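Local coordinates for protein putative sulfatase yidJ (Bacteroides fragilis, PDB 2QZU) that probably hydrolyses sulfate esters, perhaps aryl sulfates, as a metal-dependent enzyme of the sulfatase family, at residues A[68-73]-A[397-402]. Sequence-based numbering, arbitrary orientation.
Sequences NAISSY and LVQPYY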
loop_
_atom_site.group_PDB
_atom_site.type_symbol
_atom_site.label_atom_id
_atom_site.label_comp_id
_atom_site.label_asym_id
_atom_site.label_seq_id
_atom_site.Cartn_x
_atom_site.Cartn_y
_atom_site.Cartn_z
ATOM N N ASN A 68 -4.263 -31.158 -11.106
ATOM C CA ASN A 68 -3.647 -31.545 -9.830
ATOM C C ASN A 68 -2.193 -31.074 -9.743
ATOM O O ASN A 68 -1.439 -31.547 -8.893
ATOM C CB ASN A 68 -3.662 -33.069 -9.628
ATOM C CG ASN A 68 -5.057 -33.628 -9.424
ATOM O OD1 ASN A 68 -5.893 -33.023 -8.758
ATOM N ND2 ASN A 68 -5.304 -34.807 -9.983
ATOM N N ALA A 69 -1.797 -30.149 -10.614
ATOM C CA ALA A 69 -0.415 -29.647 -10.620
ATOM C C ALA A 69 -0.051 -28.885 -9.350
ATOM O O ALA A 69 -0.872 -28.151 -8.807
ATOM C CB ALA A 69 -0.192 -28.754 -11.833
ATOM N N ILE A 70 1.187 -29.046 -8.885
ATOM C CA ILE A 70 1.633 -28.362 -7.670
ATOM C C ILE A 70 3.044 -27.779 -7.769
ATOM O O ILE A 70 3.761 -28.005 -8.742
ATOM C CB ILE A 70 1.609 -29.322 -6.444
ATOM C CG1 ILE A 70 2.545 -30.513 -6.669
ATOM C CG2 ILE A 70 0.203 -29.854 -6.212
ATOM C CD1 ILE A 70 3.970 -30.284 -6.190
ATOM N N SER A 71 3.414 -27.013 -6.746
ATOM C CA SER A 71 4.741 -26.421 -6.625
ATOM C C SER A 71 5.220 -26.920 -5.254
ATOM O O SER A 71 4.622 -26.599 -4.222
ATOM C CB SER A 71 4.668 -24.894 -6.643
ATOM O OG SER A 71 5.969 -24.331 -6.531
ATOM N N SER A 72 6.288 -27.710 -5.253
ATOM C CA SER A 72 6.823 -28.303 -4.025
ATOM C C SER A 72 7.354 -27.342 -2.960
ATOM O O SER A 72 7.238 -27.616 -1.763
ATOM C CB SER A 72 7.893 -29.336 -4.389
ATOM O OG SER A 72 7.298 -30.444 -5.048
ATOM N N TYR A 73 7.963 -26.242 -3.383
ATOM C CA TYR A 73 8.458 -25.244 -2.437
ATOM C C TYR A 73 7.739 -23.988 -2.915
ATOM O O TYR A 73 8.267 -23.229 -3.728
ATOM C CB TYR A 73 9.976 -25.076 -2.561
ATOM C CG TYR A 73 10.629 -24.387 -1.377
ATOM C CD1 TYR A 73 9.890 -23.582 -0.514
ATOM C CD2 TYR A 73 11.996 -24.539 -1.124
ATOM C CE1 TYR A 73 10.488 -22.943 0.575
ATOM C CE2 TYR A 73 12.608 -23.896 -0.036
ATOM C CZ TYR A 73 11.843 -23.103 0.805
ATOM O OH TYR A 73 12.428 -22.467 1.880
ATOM N N LEU A 397 2.869 -41.614 -8.664
ATOM C CA LEU A 397 3.563 -40.339 -8.535
ATOM C C LEU A 397 3.246 -39.627 -7.227
ATOM O O LEU A 397 2.083 -39.392 -6.886
ATOM C CB LEU A 397 3.228 -39.428 -9.721
ATOM C CG LEU A 397 3.902 -38.054 -9.794
ATOM C CD1 LEU A 397 5.421 -38.185 -9.737
ATOM C CD2 LEU A 397 3.474 -37.377 -11.085
ATOM N N VAL A 398 4.305 -39.300 -6.497
ATOM C CA VAL A 398 4.203 -38.594 -5.229
ATOM C C VAL A 398 5.205 -37.448 -5.303
ATOM O O VAL A 398 6.358 -37.649 -5.699
ATOM C CB VAL A 398 4.555 -39.521 -4.043
ATOM C CG1 VAL A 398 4.582 -38.727 -2.747
ATOM C CG2 VAL A 398 3.538 -40.654 -3.955
ATOM N N GLN A 399 4.761 -36.250 -4.941
ATOM C CA GLN A 399 5.619 -35.072 -4.987
ATOM C C GLN A 399 6.024 -34.623 -3.590
ATOM O O GLN A 399 5.259 -34.762 -2.634
ATOM C CB GLN A 399 4.900 -33.921 -5.698
ATOM C CG GLN A 399 4.608 -34.162 -7.174
ATOM C CD GLN A 399 5.841 -34.035 -8.052
ATOM O OE1 GLN A 399 6.944 -33.781 -7.566
ATOM N NE2 GLN A 399 5.656 -34.207 -9.358
ATOM N N PRO A 400 7.236 -34.068 -3.455
ATOM C CA PRO A 400 7.732 -33.598 -2.159
ATOM C C PRO A 400 7.230 -32.203 -1.784
ATOM O O PRO A 400 6.645 -31.496 -2.608
ATOM C CB PRO A 400 9.242 -33.608 -2.359
ATOM C CG PRO A 400 9.368 -33.180 -3.797
ATOM C CD PRO A 400 8.300 -34.005 -4.479
ATOM N N TYR A 401 7.446 -31.833 -0.524
ATOM C CA TYR A 401 7.098 -30.508 -0.015
ATOM C C TYR A 401 8.333 -30.002 0.720
ATOM O O TYR A 401 9.000 -30.771 1.414
ATOM C CB TYR A 401 5.930 -30.543 0.971
ATOM C CG TYR A 401 5.799 -29.234 1.724
ATOM C CD1 TYR A 401 5.408 -28.066 1.067
ATOM C CD2 TYR A 401 6.152 -29.142 3.068
ATOM C CE1 TYR A 401 5.379 -26.838 1.728
ATOM C CE2 TYR A 401 6.130 -27.917 3.739
ATOM C CZ TYR A 401 5.744 -26.773 3.063
ATOM O OH TYR A 401 5.732 -25.556 3.715
ATOM N N TYR A 402 8.627 -28.713 0.592
ATOM C CA TYR A 402 9.803 -28.143 1.239
ATOM C C TYR A 402 9.639 -26.787 1.904
ATOM O O TYR A 402 8.854 -25.946 1.473
ATOM C CB TYR A 402 10.933 -27.934 0.218
ATOM C CG TYR A 402 11.511 -29.170 -0.398
ATOM C CD1 TYR A 402 12.562 -29.853 0.220
ATOM C CD2 TYR A 402 11.009 -29.668 -1.598
ATOM C CE1 TYR A 402 13.094 -31.001 -0.347
ATOM C CE2 TYR A 402 11.534 -30.817 -2.171
ATOM C CZ TYR A 402 12.574 -31.477 -1.538
ATOM O OH TYR A 402 13.081 -32.631 -2.082
#
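Ser-72 meets Pro-400 with OG anti to its own carbonyl carbon (chi1 -68°), and Tyr-73 meets Tyr-402 with CG anti to its backbone N (chi1 -163°). The first torsion brings the hydroxyl to Pro-400 O, and Ser-72 OG donates a hydrogen bond to that oxygen at 2.7 Å. The second sets Tyr-73 CG beside its own carbonyl carbon, and the ring then lies over the carbonyl group of Tyr-402. A second bond runs the other way, from Tyr-402 N to Ser-72 O at 2.9 Å. In both bonds the donor stands above the plane of the carbonyl it reaches. Ser-72 O also receives a CA-H...O contact from Tyr-401 CA at 3.4 Å.

The carbonyl of Tyr-402 lies against one face of the Tyr-73 ring, with Tyr-402 O 3.3 Å from Tyr-73 CD1. Tyr-402 CB makes an off-centre CH-pi contact with this ring, 4.2 Å from its centroid. The two tyrosine side chains cross at about a right angle. Tyr-73 OH reaches past the contact to Val-404 N, while Tyr-402 OH bonds to Trp-468 NE1 in helix 455-471. At the other end, Ile-70 CD1 touches Gln-399 CB at 3.8 Å. Gln-399 NE2 hydrogen-bonds outside the contact, to Asp-360 OD2 and Met-355 O.

The contact joins the loop between strand 64-66 and helix 76-85 to strand 399-404, an outermost strand of the C-terminal four-stranded antiparallel sheet. It thus joins the small sheet to a loop that leaves the larger mixed sheet of the alkaline phosphatase-like sulfatase fold. Ser-72 both donates and accepts here, through its side chain and its backbone. This pairing satisfies buried polar groups of Pro-400 and Tyr-402, while the aromatic and aliphatic groups beside them add apolar packing to the join.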